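Local coordinates for protein putative oxidoreductase (Bacteroides fragilis NCTC 9343, PDB 3FHL) that probably acts as a nucleotide-dependent oxidoreductase of the Gfo/Idh/MocA family, joining an NAD-binding Rossmann fold to a C-terminal alpha/beta domain, at residues C[282-287]-C[299-304]; C[257-262]-C[305-310]; C[149-154]-C[241-246]; C[143-148]-C[247-252]; C[125-130]-C[324-329]. All coordinates share one frame; numbering follows the deposited sequence.

Contact 1: residues C[282-287]-C[299-304]; sequences QEWGLL and KYPGIA
Trp284 lies against the backbone of Tyr300, Pro301 and Gly302 at the open end of the beta hairpin of strands 286-291 and 294-299, at the edge of the C-terminal domain's mixed sheet. Pro301 CA sits over the centre of the six-membered ring, 3.5 Å from its centroid, a CH-pi contact. Tyr300 O and Gly302 N lie over the same face, nearer the rim. Lys299 CB comes to the edge of the indole instead. The Lys299 chain bends at chi2 (-47°) and again at chi4, and NZ donates to Trp284 O (2.9 Å). NZ also bonds to Glu281 O. Leu287 and Tyr300 lie side by side and point the same way, with Leu287 CD2 3.8 Å from Tyr300 CD1. Beyond that contact Tyr300 OH bonds Asp136 of helix 129-139. Leu286 and Lys299 form an antiparallel non-hydrogen-bonded pair. Next to it, Tyr300 N donates to Gly285 O, and a water takes the Gly285 N-H and donates to Tyr300 O at 2.7 Å.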
# COMPACT_ATOMS: atom_id res chain seq x y z
N GLN C 282 16.34 -10.28 14.55
CA GLN C 282 15.40 -9.17 14.63
C GLN C 282 15.17 -8.51 13.26
O GLN C 282 14.04 -8.11 12.94
CB GLN C 282 15.94 -8.16 15.64
CG GLN C 282 15.02 -7.01 16.01
CD GLN C 282 15.57 -6.17 17.17
OE1 GLN C 282 15.77 -4.96 17.04
NE2 GLN C 282 15.83 -6.83 18.30
N GLU C 283 16.23 -8.41 12.46
CA GLU C 283 16.17 -7.80 11.14
C GLU C 283 15.59 -8.74 10.10
O GLU C 283 15.00 -8.29 9.13
CB GLU C 283 17.54 -7.28 10.71
CG GLU C 283 17.98 -6.05 11.49
CD GLU C 283 19.48 -5.81 11.51
OE1 GLU C 283 19.90 -4.72 11.95
OE2 GLU C 283 20.26 -6.71 11.09
N TRP C 284 15.74 -10.05 10.31
CA TRP C 284 15.20 -11.04 9.36
C TRP C 284 13.69 -10.88 9.20
O TRP C 284 13.01 -10.42 10.10
CB TRP C 284 15.48 -12.47 9.81
CG TRP C 284 16.93 -12.91 9.76
CD1 TRP C 284 17.94 -12.36 9.02
CD2 TRP C 284 17.50 -14.02 10.46
NE1 TRP C 284 19.11 -13.05 9.24
CE2 TRP C 284 18.87 -14.08 10.12
CE3 TRP C 284 16.98 -14.98 11.35
CZ2 TRP C 284 19.74 -15.06 10.63
CZ3 TRP C 284 17.85 -15.95 11.87
CH2 TRP C 284 19.21 -15.97 11.51
N GLY C 285 13.19 -11.29 8.04
CA GLY C 285 11.76 -11.25 7.77
C GLY C 285 11.04 -12.40 8.41
O GLY C 285 11.66 -13.41 8.76
N LEU C 286 9.73 -12.24 8.59
CA LEU C 286 8.88 -13.28 9.13
C LEU C 286 8.31 -14.16 8.01
O LEU C 286 7.66 -13.67 7.08
CB LEU C 286 7.72 -12.65 9.92
CG LEU C 286 6.78 -13.63 10.62
CD1 LEU C 286 7.50 -14.34 11.77
CD2 LEU C 286 5.56 -12.90 11.15
N LEU C 287 8.53 -15.46 8.12
CA LEU C 287 7.94 -16.39 7.17
C LEU C 287 6.78 -17.12 7.84
O LEU C 287 6.96 -17.76 8.87
CB LEU C 287 9.00 -17.37 6.66
CG LEU C 287 8.55 -18.55 5.80
CD1 LEU C 287 8.14 -18.08 4.40
CD2 LEU C 287 9.65 -19.60 5.75
N LYS C 299 11.09 -16.30 12.10
CA LYS C 299 12.07 -15.51 11.37
C LYS C 299 12.83 -16.39 10.39
O LYS C 299 13.18 -17.54 10.70
CB LYS C 299 13.01 -14.78 12.33
CG LYS C 299 12.34 -13.63 13.08
CD LYS C 299 11.52 -12.74 12.13
CE LYS C 299 11.18 -11.42 12.75
NZ LYS C 299 12.40 -10.57 12.90
N TYR C 300 13.05 -15.87 9.19
CA TYR C 300 13.68 -16.64 8.12
C TYR C 300 15.15 -16.24 8.00
O TYR C 300 15.43 -15.09 7.66
CB TYR C 300 12.95 -16.42 6.79
CG TYR C 300 13.51 -17.24 5.66
CD1 TYR C 300 13.32 -18.61 5.62
CD2 TYR C 300 14.26 -16.65 4.65
CE1 TYR C 300 13.85 -19.38 4.59
CE2 TYR C 300 14.80 -17.41 3.61
CZ TYR C 300 14.59 -18.77 3.59
OH TYR C 300 15.10 -19.51 2.56
N PRO C 301 16.09 -17.18 8.30
CA PRO C 301 17.51 -16.88 8.18
C PRO C 301 17.81 -16.50 6.73
O PRO C 301 17.62 -17.32 5.83
CB PRO C 301 18.20 -18.20 8.56
CG PRO C 301 17.18 -18.94 9.38
CD PRO C 301 15.85 -18.55 8.78
N GLY C 302 18.22 -15.26 6.53
CA GLY C 302 18.28 -14.73 5.18
C GLY C 302 19.60 -14.94 4.48
O GLY C 302 20.54 -15.53 5.03
N ILE C 303 19.65 -14.46 3.24
CA ILE C 303 20.88 -14.35 2.47
C ILE C 303 21.59 -13.05 2.83
O ILE C 303 20.95 -12.00 2.90
CB ILE C 303 20.54 -14.35 0.96
CG1 ILE C 303 19.73 -15.60 0.59
CG2 ILE C 303 21.80 -14.26 0.11
CD1 ILE C 303 20.41 -16.91 0.87
N ALA C 304 22.90 -13.11 3.07
CA ALA C 304 23.70 -11.92 3.37
C ALA C 304 23.69 -10.92 2.21
O ALA C 304 23.69 -11.31 1.04
CB ALA C 304 25.13 -12.31 3.70
O HOH W 1 14.85 -12.86 6.22

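Contact 2: residues C[257-262]-C[305-310]; sequences GVDKQE and GNYGGF
Gln261 reaches from the start of helix 261-266 to the type I turn Asn306-Gly309 that leads into helix 309-320. Its CB touches the Tyr307 ring, 3.7 Å from Tyr307 CE1. Beyond CG the chain is extended (chi2 175°), which carries CD to the backbone at Gly305 and Asn306. The terminal amide then splits its work. OE1 accepts from Tyr307 N at 2.9 Å, in the carbonyl plane on a lone pair, and the bond is nearly straight (174°). Trp276 NE1 is a second donor to OE1. NE2 lies 3.5 Å above the centre of the Tyr307 ring. Gln261 NE2 donates back to Asp259 OD1 at 3.1 Å, with a weak bond to Asp259 OD2. Asp259 OD1 also accepts from Gln261 N, a capping bond in the turn that leads into helix 261-266. The two N-H groups reach OD1 from opposite faces of the carboxylate plane. Asp259 OD2 bonds Ala129 N, and Tyr307 OH bonds Asp128 OD1, so both polar ends tie to the start of helix 129-139. Gly305 comes close with its backbone, Gly305 C 3.4 Å from Gln261 NE2. One water donates to Asp259 OD1 and to Tyr307 OH, both at 2.7 Å, and accepts from Glu262 N.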
# COMPACT_ATOMS: atom_id res chain seq x y z
N GLY C 257 12.78 -2.82 7.40
CA GLY C 257 14.11 -2.24 7.56
C GLY C 257 14.82 -2.09 6.23
O GLY C 257 14.24 -2.40 5.18
N VAL C 258 16.07 -1.64 6.28
CA VAL C 258 16.88 -1.52 5.07
C VAL C 258 18.22 -2.24 5.21
O VAL C 258 18.65 -2.57 6.31
CB VAL C 258 17.15 -0.04 4.66
CG1 VAL C 258 15.88 0.60 4.08
CG2 VAL C 258 17.71 0.76 5.84
N ASP C 259 18.86 -2.47 4.07
CA ASP C 259 20.17 -3.11 4.04
C ASP C 259 21.20 -2.24 4.76
O ASP C 259 21.17 -1.01 4.67
CB ASP C 259 20.55 -3.46 2.60
CG ASP C 259 21.86 -4.21 2.51
OD1 ASP C 259 22.88 -3.51 2.54
OD2 ASP C 259 21.86 -5.45 2.40
N LYS C 260 22.09 -2.90 5.49
CA LYS C 260 23.02 -2.22 6.39
C LYS C 260 24.40 -1.96 5.77
O LYS C 260 25.25 -1.33 6.40
CB LYS C 260 23.21 -3.06 7.66
CG LYS C 260 21.94 -3.79 8.15
CD LYS C 260 22.29 -5.05 8.98
CE LYS C 260 22.93 -4.69 10.33
NZ LYS C 260 22.24 -3.55 11.03
N GLN C 261 24.61 -2.44 4.54
CA GLN C 261 25.93 -2.33 3.89
C GLN C 261 26.39 -0.90 3.66
O GLN C 261 27.54 -0.58 3.96
CB GLN C 261 25.97 -3.07 2.56
CG GLN C 261 26.01 -4.57 2.68
CD GLN C 261 25.92 -5.22 1.33
OE1 GLN C 261 26.93 -5.57 0.72
NE2 GLN C 261 24.70 -5.36 0.83
N GLU C 262 25.49 -0.04 3.16
CA GLU C 262 25.87 1.32 2.81
C GLU C 262 26.34 2.13 4.03
O GLU C 262 27.32 2.87 3.94
CB GLU C 262 24.73 2.04 2.07
CG GLU C 262 25.11 3.45 1.60
CD GLU C 262 23.97 4.18 0.90
OE1 GLU C 262 22.94 3.56 0.57
OE2 GLU C 262 24.13 5.40 0.66
N GLY C 305 23.68 -9.64 2.54
CA GLY C 305 23.83 -8.61 1.52
C GLY C 305 25.20 -8.71 0.88
O GLY C 305 26.17 -9.04 1.56
N ASN C 306 25.29 -8.43 -0.42
CA ASN C 306 26.51 -8.74 -1.16
C ASN C 306 26.79 -7.76 -2.29
O ASN C 306 26.75 -8.14 -3.45
CB ASN C 306 26.42 -10.19 -1.69
CG ASN C 306 27.71 -10.69 -2.30
OD1 ASN C 306 28.80 -10.19 -2.01
ND2 ASN C 306 27.60 -11.69 -3.19
N TYR C 307 27.08 -6.50 -1.97
CA TYR C 307 27.42 -5.51 -3.01
C TYR C 307 28.68 -5.88 -3.83
O TYR C 307 28.87 -5.40 -4.96
CB TYR C 307 27.58 -4.10 -2.41
CG TYR C 307 26.30 -3.41 -1.96
CD1 TYR C 307 26.35 -2.28 -1.13
CD2 TYR C 307 25.03 -3.87 -2.35
CE1 TYR C 307 25.17 -1.62 -0.71
CE2 TYR C 307 23.86 -3.23 -1.94
CZ TYR C 307 23.93 -2.11 -1.11
OH TYR C 307 22.77 -1.48 -0.71
N GLY C 308 29.54 -6.71 -3.25
CA GLY C 308 30.69 -7.26 -3.99
C GLY C 308 30.28 -8.13 -5.16
O GLY C 308 31.05 -8.30 -6.10
N GLY C 309 29.04 -8.64 -5.10
CA GLY C 309 28.48 -9.50 -6.14
C GLY C 309 28.38 -8.84 -7.50
O GLY C 309 28.36 -9.53 -8.53
N PHE C 310 28.31 -7.51 -7.51
CA PHE C 310 28.27 -6.75 -8.75
C PHE C 310 29.56 -6.98 -9.55
O PHE C 310 29.52 -7.26 -10.75
CB PHE C 310 28.07 -5.26 -8.50
CG PHE C 310 28.16 -4.42 -9.74
CD1 PHE C 310 27.08 -4.35 -10.62
CD2 PHE C 310 29.34 -3.74 -10.05
CE1 PHE C 310 27.16 -3.58 -11.77
CE2 PHE C 310 29.42 -2.97 -11.21
CZ PHE C 310 28.33 -2.89 -12.07
O HOH W 2 22.94 -0.89 1.92

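Contact 3: residues C[149-154]-C[241-246]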
# COMPACT_ATOMS: atom_id res chain seq x y z
N TYR C 149 3.11 -9.13 -4.60
CA TYR C 149 4.45 -8.65 -4.30
C TYR C 149 4.32 -7.17 -4.01
O TYR C 149 3.90 -6.39 -4.87
CB TYR C 149 5.34 -8.85 -5.54
CG TYR C 149 6.73 -8.27 -5.50
CD1 TYR C 149 7.80 -8.99 -4.95
CD2 TYR C 149 7.00 -7.01 -6.05
CE1 TYR C 149 9.08 -8.48 -4.95
CE2 TYR C 149 8.28 -6.48 -6.06
CZ TYR C 149 9.32 -7.23 -5.52
OH TYR C 149 10.59 -6.71 -5.51
N GLU C 150 4.70 -6.79 -2.79
CA GLU C 150 4.71 -5.39 -2.38
C GLU C 150 6.10 -5.02 -1.95
O GLU C 150 6.72 -5.73 -1.15
CB GLU C 150 3.76 -5.17 -1.21
CG GLU C 150 2.30 -5.46 -1.56
CD GLU C 150 1.43 -5.69 -0.35
OE1 GLU C 150 1.47 -4.88 0.60
OE2 GLU C 150 0.71 -6.70 -0.35
N SER C 151 6.59 -3.90 -2.45
CA SER C 151 7.94 -3.47 -2.14
C SER C 151 7.89 -1.97 -1.85
O SER C 151 7.43 -1.19 -2.68
CB SER C 151 8.87 -3.81 -3.32
OG SER C 151 10.13 -3.17 -3.23
N THR C 152 8.35 -1.56 -0.67
CA THR C 152 8.20 -0.20 -0.21
C THR C 152 9.45 0.33 0.47
O THR C 152 10.03 -0.37 1.30
CB THR C 152 7.05 -0.10 0.85
OG1 THR C 152 5.84 -0.60 0.29
CG2 THR C 152 6.84 1.35 1.37
N PHE C 153 9.86 1.56 0.14
CA PHE C 153 10.82 2.29 0.97
C PHE C 153 10.14 3.33 1.86
O PHE C 153 9.77 4.42 1.41
CB PHE C 153 11.90 2.99 0.12
CG PHE C 153 13.06 2.12 -0.26
CD1 PHE C 153 13.72 1.34 0.69
CD2 PHE C 153 13.51 2.09 -1.58
CE1 PHE C 153 14.81 0.55 0.33
CE2 PHE C 153 14.60 1.30 -1.95
CZ PHE C 153 15.24 0.52 -1.00
N ALA C 154 10.00 2.99 3.13
CA ALA C 154 9.37 3.84 4.12
C ALA C 154 10.41 4.74 4.77
O ALA C 154 11.42 4.28 5.30
CB ALA C 154 8.70 2.98 5.15
N GLU C 241 6.00 1.05 6.87
CA GLU C 241 5.38 -0.11 6.23
C GLU C 241 6.48 -1.14 5.90
O GLU C 241 7.65 -0.78 5.89
CB GLU C 241 4.62 0.35 4.97
CG GLU C 241 3.29 0.96 5.35
CD GLU C 241 2.62 1.76 4.24
OE1 GLU C 241 2.75 1.41 3.04
OE2 GLU C 241 1.93 2.73 4.59
N PRO C 242 6.11 -2.42 5.66
CA PRO C 242 7.16 -3.40 5.37
C PRO C 242 7.98 -3.03 4.14
O PRO C 242 7.45 -2.43 3.20
CB PRO C 242 6.36 -4.67 5.07
CG PRO C 242 5.06 -4.48 5.80
CD PRO C 242 4.77 -3.03 5.68
N ARG C 243 9.26 -3.38 4.16
CA ARG C 243 10.13 -3.28 3.00
C ARG C 243 9.62 -4.23 1.92
O ARG C 243 9.51 -3.85 0.76
CB ARG C 243 11.58 -3.61 3.39
CG ARG C 243 12.56 -3.72 2.21
CD ARG C 243 12.96 -2.37 1.62
NE ARG C 243 13.64 -2.53 0.33
CZ ARG C 243 13.01 -2.69 -0.83
NH1 ARG C 243 13.71 -2.84 -1.95
NH2 ARG C 243 11.69 -2.70 -0.89
N PHE C 244 9.28 -5.45 2.32
CA PHE C 244 8.64 -6.41 1.43
C PHE C 244 7.47 -7.07 2.11
O PHE C 244 7.53 -7.40 3.30
CB PHE C 244 9.62 -7.51 0.99
CG PHE C 244 10.63 -7.07 -0.04
CD1 PHE C 244 11.96 -6.88 0.32
CD2 PHE C 244 10.25 -6.84 -1.37
CE1 PHE C 244 12.92 -6.47 -0.65
CE2 PHE C 244 11.19 -6.43 -2.32
CZ PHE C 244 12.52 -6.24 -1.96
N ALA C 245 6.40 -7.27 1.36
CA ALA C 245 5.34 -8.16 1.80
C ALA C 245 4.96 -8.97 0.59
O ALA C 245 4.54 -8.43 -0.42
CB ALA C 245 4.12 -7.39 2.32
N LEU C 246 5.16 -10.28 0.69
CA LEU C 246 4.82 -11.18 -0.40
C LEU C 246 3.77 -12.14 0.09
O LEU C 246 3.82 -12.55 1.24
CB LEU C 246 6.06 -11.95 -0.87
CG LEU C 246 7.00 -11.22 -1.84
CD1 LEU C 246 7.81 -10.16 -1.15
CD2 LEU C 246 7.93 -12.22 -2.49
O HOH W 3 3.27 -0.87 1.71
O HOH W 4 5.66 -3.29 1.24
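Strands 149-154 and 244-246 run antiparallel at 173°, with their axes 4.8 Å apart at closest approach. Glu150 and Ala245 form a hydrogen-bonded pair, flanked by the non-hydrogen-bonded pairs Tyr149-Leu246 and Ser151-Phe244. Thr152 N continues the pairing to Arg243 O. On the face of Tyr149, Ser151, Phe244 and Leu246, the Tyr149 side chain lies beside both of its neighbours. Its CD1 is 3.9 Å from Leu246 CG, and its OH meets the edge of the Phe244 ring at CE2 (3.3 Å). The two aromatic planes are oblique, 51° apart. These strands belong to the mixed sheet of the C-terminal domain, and this face is covered by helices 129-139 and 180-191. Arg243 and Phe244 both face Lys255 on the next strand, a classic beta bulge. The Arg243 chain bends at chi2 (75°), and CD comes 3.7 Å from Phe153 CE1. Its guanidinium is held between two rings, Phe153 on one face and Phe244 CZ on the other. The Phe153 contact is cation-pi, with CZ of Arg243 4.2 Å from the ring centroid. At the guanidinium edge Arg243 NH2 donates in plane to Ser151 OG (2.9 Å), which helps to fix its rotation. Thr152 OG1 instead binds two waters, leading to Glu241 OE1 and to Pro242 O. Glu150 turns to the other face, where its OE2 forms a salt bridge with Lys232 of the second subunit.

Contact 4: residues C[143-148]-C[247-252]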
# COMPACT_ATOMS: atom_id res chain seq x y z
N LEU C 143 6.32 -20.01 -0.42
CA LEU C 143 4.98 -19.40 -0.30
C LEU C 143 3.94 -20.13 -1.12
O LEU C 143 2.77 -19.75 -1.12
CB LEU C 143 5.02 -17.91 -0.73
CG LEU C 143 6.09 -17.05 -0.04
CD1 LEU C 143 6.01 -15.60 -0.49
CD2 LEU C 143 5.95 -17.15 1.48
N GLY C 144 4.36 -21.20 -1.81
CA GLY C 144 3.49 -21.87 -2.77
C GLY C 144 3.55 -21.08 -4.06
O GLY C 144 4.63 -20.66 -4.47
N ARG C 145 2.41 -20.89 -4.72
CA ARG C 145 2.35 -20.03 -5.90
C ARG C 145 2.22 -18.57 -5.43
O ARG C 145 1.30 -18.25 -4.69
CB ARG C 145 1.15 -20.42 -6.76
CG ARG C 145 0.82 -19.43 -7.86
CD ARG C 145 -0.26 -19.95 -8.79
NE ARG C 145 -1.49 -20.38 -8.12
CZ ARG C 145 -2.53 -19.59 -7.88
NH1 ARG C 145 -2.50 -18.31 -8.22
NH2 ARG C 145 -3.62 -20.08 -7.28
N LEU C 146 3.14 -17.70 -5.86
CA LEU C 146 3.09 -16.28 -5.47
C LEU C 146 1.92 -15.58 -6.15
O LEU C 146 1.68 -15.77 -7.36
CB LEU C 146 4.39 -15.55 -5.81
CG LEU C 146 4.54 -14.10 -5.30
CD1 LEU C 146 4.87 -14.09 -3.83
CD2 LEU C 146 5.60 -13.38 -6.10
N VAL C 147 1.19 -14.78 -5.37
CA VAL C 147 0.07 -14.01 -5.91
C VAL C 147 0.23 -12.50 -5.77
O VAL C 147 -0.38 -11.73 -6.52
CB VAL C 147 -1.31 -14.47 -5.35
CG1 VAL C 147 -1.51 -15.97 -5.57
CG2 VAL C 147 -1.46 -14.13 -3.86
N GLU C 148 1.06 -12.05 -4.82
CA GLU C 148 1.21 -10.62 -4.58
C GLU C 148 2.60 -10.26 -4.10
O GLU C 148 3.18 -10.97 -3.29
CB GLU C 148 0.15 -10.12 -3.57
CG GLU C 148 0.26 -8.62 -3.27
CD GLU C 148 -0.97 -8.02 -2.59
OE1 GLU C 148 -1.61 -8.73 -1.78
OE2 GLU C 148 -1.28 -6.84 -2.88
N HIS C 247 2.84 -12.50 -0.78
CA HIS C 247 1.76 -13.40 -0.39
C HIS C 247 1.64 -14.46 -1.45
O HIS C 247 1.68 -14.16 -2.63
CB HIS C 247 0.42 -12.63 -0.25
CG HIS C 247 0.42 -11.59 0.84
ND1 HIS C 247 0.56 -11.92 2.17
CD2 HIS C 247 0.33 -10.24 0.79
CE1 HIS C 247 0.58 -10.82 2.90
NE2 HIS C 247 0.43 -9.78 2.09
N GLY C 248 1.51 -15.71 -1.01
CA GLY C 248 1.27 -16.81 -1.93
C GLY C 248 0.13 -17.68 -1.45
O GLY C 248 -0.48 -17.39 -0.41
N THR C 249 -0.14 -18.74 -2.20
CA THR C 249 -1.21 -19.69 -1.85
C THR C 249 -1.00 -20.38 -0.51
O THR C 249 -1.96 -20.68 0.20
CB THR C 249 -1.41 -20.77 -2.96
OG1 THR C 249 -0.16 -21.43 -3.24
CG2 THR C 249 -1.94 -20.12 -4.24
N LEU C 250 0.26 -20.60 -0.14
CA LEU C 250 0.59 -21.34 1.07
C LEU C 250 1.00 -20.44 2.24
O LEU C 250 1.04 -20.88 3.39
CB LEU C 250 1.72 -22.36 0.80
CG LEU C 250 1.37 -23.58 -0.07
CD1 LEU C 250 2.55 -24.56 -0.12
CD2 LEU C 250 0.13 -24.29 0.46
N GLY C 251 1.33 -19.20 1.94
CA GLY C 251 1.82 -18.33 2.98
C GLY C 251 2.36 -17.00 2.56
O GLY C 251 2.25 -16.62 1.40
N SER C 252 2.96 -16.31 3.52
CA SER C 252 3.42 -14.94 3.36
C SER C 252 4.81 -14.74 3.93
O SER C 252 5.23 -15.47 4.83
CB SER C 252 2.45 -13.98 4.06
OG SER C 252 1.13 -14.13 3.52
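Thr249 OG1 stands between its own backbone N and carbonyl carbon (chi1 54°), and from there it accepts from Arg145 N at 3.0 Å. The same torsion sets CG2 anti to the carbonyl carbon, and CG2 rests 3.4 Å above the Arg145 guanidinium, toward its rim. The Arg145 chain bends at chi3 (54°), and the two side chains cross at about a right angle. Arg145 NH2 goes on to Leu204 O of the second subunit. The backbones close the pair: Thr249 N donates to Arg145 O, and Leu143 O accepts from Leu250 N at 2.8 Å. Gly144 has positive phi and lies against Leu250, with Gly144 CA 3.8 Å from Leu250 CG. Further along, Val147 N and Glu148 N both donate to His247 O, a classic beta bulge that shifts the register by one. Glu148 and His247 lie side by side, with Glu148 OE1 3.6 Å from His247 CD2. His247 ND1 is bonded in the ring plane to Ser252 OG (2.7 Å), while NE2 bonds Glu241 of the second subunit. Glu148 OE2 forms a salt bridge with Lys232 of that subunit. Leu143 and Leu146 turn to helix 129-139, touching Ile137 and Leu138, and Leu143 also reaches Leu287 on strand 286-291.

Contact 5: residues C[125-130]-C[324-329]; sequences RRWDAD and LETHAQ
Arg126 puts its guanidinium over Thr326, whose CG2 lies 4.0 Å from one face, toward the rim. The chain is extended from CG to NE (chi2 -164°, chi3 -167°), long enough to span from the 3-10 turn to the backbone of residues 324-329. There NH2 donates to Glu325 O at 2.6 Å. The donor stands well above the carbonyl plane, and the bond is bent (142°). The other two nitrogens have acidic partners: NE forms a salt bridge with Asp185, NH1 with Asp330. These acids and the carbonyl would hold the guanidinium in place and probably stabilise its positive charge. Trp127, next in sequence, also packs on Thr326. Its CH2 is 3.7 Å from Thr326 CG2, which sits at the edge of the indole near its plane. Thr326 OG1 turns to Ser120 OG instead. Glu325 crosses the indole obliquely, OE1 3.6 Å from Trp127 CZ2. Two waters complete the link. One accepts from Arg126 NH2 and donates to Glu325 OE1 at 2.6 Å. The other accepts from Trp127 NE1, in the plane of the ring, and donates to Glu325 OE2. The segments run into the first turns of helices 129-139 and 328-347. Backbone bonds of Thr326 and Ala328 to Val121 and Leu119 tie the contact to strand 119-122, an outermost strand of the parallel sheet of the NAD-binding Rossmann fold, consistent with a junction between the two domains.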
# COMPACT_ATOMS: atom_id res chain seq x y z
N ARG C 125 21.24 -2.55 -5.58
CA ARG C 125 20.21 -3.05 -4.68
C ARG C 125 19.65 -4.40 -5.08
O ARG C 125 18.85 -5.00 -4.35
CB ARG C 125 19.12 -1.99 -4.42
CG ARG C 125 19.65 -0.83 -3.56
CD ARG C 125 18.53 -0.02 -2.96
NE ARG C 125 19.01 1.13 -2.19
CZ ARG C 125 19.37 1.10 -0.91
NH1 ARG C 125 19.33 -0.04 -0.21
NH2 ARG C 125 19.78 2.21 -0.32
N ARG C 126 20.13 -4.92 -6.21
CA ARG C 126 19.93 -6.32 -6.56
C ARG C 126 20.69 -7.23 -5.59
O ARG C 126 20.39 -8.42 -5.47
CB ARG C 126 20.40 -6.58 -7.98
CG ARG C 126 19.65 -5.79 -9.02
CD ARG C 126 19.88 -6.37 -10.38
NE ARG C 126 19.44 -5.50 -11.47
CZ ARG C 126 19.64 -5.79 -12.75
NH1 ARG C 126 19.22 -4.97 -13.70
NH2 ARG C 126 20.27 -6.91 -13.07
N TRP C 127 21.65 -6.66 -4.87
CA TRP C 127 22.41 -7.43 -3.87
C TRP C 127 22.17 -6.95 -2.44
O TRP C 127 22.98 -7.21 -1.55
CB TRP C 127 23.91 -7.41 -4.21
CG TRP C 127 24.25 -8.16 -5.48
CD1 TRP C 127 24.49 -9.51 -5.61
CD2 TRP C 127 24.35 -7.62 -6.79
NE1 TRP C 127 24.74 -9.83 -6.93
CE2 TRP C 127 24.67 -8.68 -7.67
CE3 TRP C 127 24.20 -6.33 -7.32
CZ2 TRP C 127 24.84 -8.50 -9.04
CZ3 TRP C 127 24.39 -6.14 -8.69
CH2 TRP C 127 24.69 -7.22 -9.53
N ASP C 128 21.05 -6.26 -2.21
CA ASP C 128 20.60 -5.99 -0.84
C ASP C 128 20.24 -7.32 -0.20
O ASP C 128 19.74 -8.20 -0.90
CB ASP C 128 19.38 -5.07 -0.84
CG ASP C 128 19.74 -3.58 -0.85
OD1 ASP C 128 20.94 -3.24 -0.88
OD2 ASP C 128 18.82 -2.74 -0.81
N ALA C 129 20.50 -7.46 1.10
CA ALA C 129 20.13 -8.67 1.86
C ALA C 129 18.66 -9.06 1.70
O ALA C 129 18.35 -10.22 1.46
CB ALA C 129 20.48 -8.51 3.36
N ASP C 130 17.77 -8.07 1.80
CA ASP C 130 16.33 -8.32 1.72
C ASP C 130 15.90 -8.88 0.38
O ASP C 130 15.21 -9.89 0.34
CB ASP C 130 15.49 -7.08 2.13
CG ASP C 130 15.96 -5.78 1.47
OD1 ASP C 130 16.41 -5.78 0.31
OD2 ASP C 130 15.87 -4.74 2.14
N LEU C 324 26.08 -11.34 -18.17
CA LEU C 324 26.13 -10.11 -17.40
C LEU C 324 24.74 -9.86 -16.83
O LEU C 324 23.75 -9.97 -17.54
CB LEU C 324 26.55 -8.95 -18.30
CG LEU C 324 26.48 -7.52 -17.75
CD1 LEU C 324 27.46 -7.34 -16.63
CD2 LEU C 324 26.69 -6.50 -18.86
N GLU C 325 24.66 -9.56 -15.53
CA GLU C 325 23.35 -9.32 -14.89
C GLU C 325 22.86 -7.89 -15.11
O GLU C 325 21.66 -7.64 -15.14
CB GLU C 325 23.41 -9.63 -13.39
CG GLU C 325 23.60 -11.12 -13.07
CD GLU C 325 23.67 -11.41 -11.57
OE1 GLU C 325 22.80 -10.91 -10.82
OE2 GLU C 325 24.59 -12.14 -11.14
N THR C 326 23.80 -6.96 -15.28
CA THR C 326 23.52 -5.54 -15.21
C THR C 326 23.74 -4.80 -16.53
O THR C 326 24.35 -3.74 -16.56
CB THR C 326 24.38 -4.87 -14.12
OG1 THR C 326 25.76 -5.19 -14.37
CG2 THR C 326 23.99 -5.38 -12.70
N HIS C 327 23.21 -5.36 -17.61
CA HIS C 327 23.24 -4.67 -18.90
C HIS C 327 22.67 -3.26 -18.79
O HIS C 327 21.70 -3.03 -18.06
CB HIS C 327 22.40 -5.42 -19.93
CG HIS C 327 23.03 -6.68 -20.43
ND1 HIS C 327 22.63 -7.93 -20.01
CD2 HIS C 327 24.01 -6.88 -21.35
CE1 HIS C 327 23.35 -8.85 -20.63
NE2 HIS C 327 24.19 -8.24 -21.45
N ALA C 328 23.28 -2.33 -19.51
CA ALA C 328 22.79 -0.95 -19.57
C ALA C 328 21.34 -0.83 -20.04
O ALA C 328 20.64 0.10 -19.63
CB ALA C 328 23.70 -0.11 -20.46
N GLN C 329 20.89 -1.78 -20.86
CA GLN C 329 19.50 -1.81 -21.34
C GLN C 329 18.51 -1.91 -20.16
O GLN C 329 17.41 -1.37 -20.23
CB GLN C 329 19.27 -2.96 -22.33
CG GLN C 329 17.89 -3.02 -22.97
CD GLN C 329 17.59 -1.83 -23.84
OE1 GLN C 329 18.40 -1.44 -24.69
NE2 GLN C 329 16.40 -1.24 -23.66
O HOH W 5 20.67 -9.46 -11.34
O HOH W 6 25.27 -12.49 -8.11

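In the fold
Contacts 3 and 4 are successive parts of one pairing, strands 146-154 and 244-248, with centres 15 Å apart. Both touch the second subunit. Contact 1 reaches the same sheet and packs on contact 4, with Leu287 CD1 3.8 Å from Leu143 CD2. A salt bridge, Glu283 OE1 to Lys260 NZ at 2.8 Å, joins contact 1 to contact 2. The centre of contact 5 lies about 5 Å from the centre of the chain, and contacts 1 to 4 are nested within the loop it closes. It meets contact 2 closely, centres 11 Å apart, and touches contact 3 where Phe153 packs on Arg125. Contact 4 lies farther out, its nearest atoms about 11 Å from contact 5.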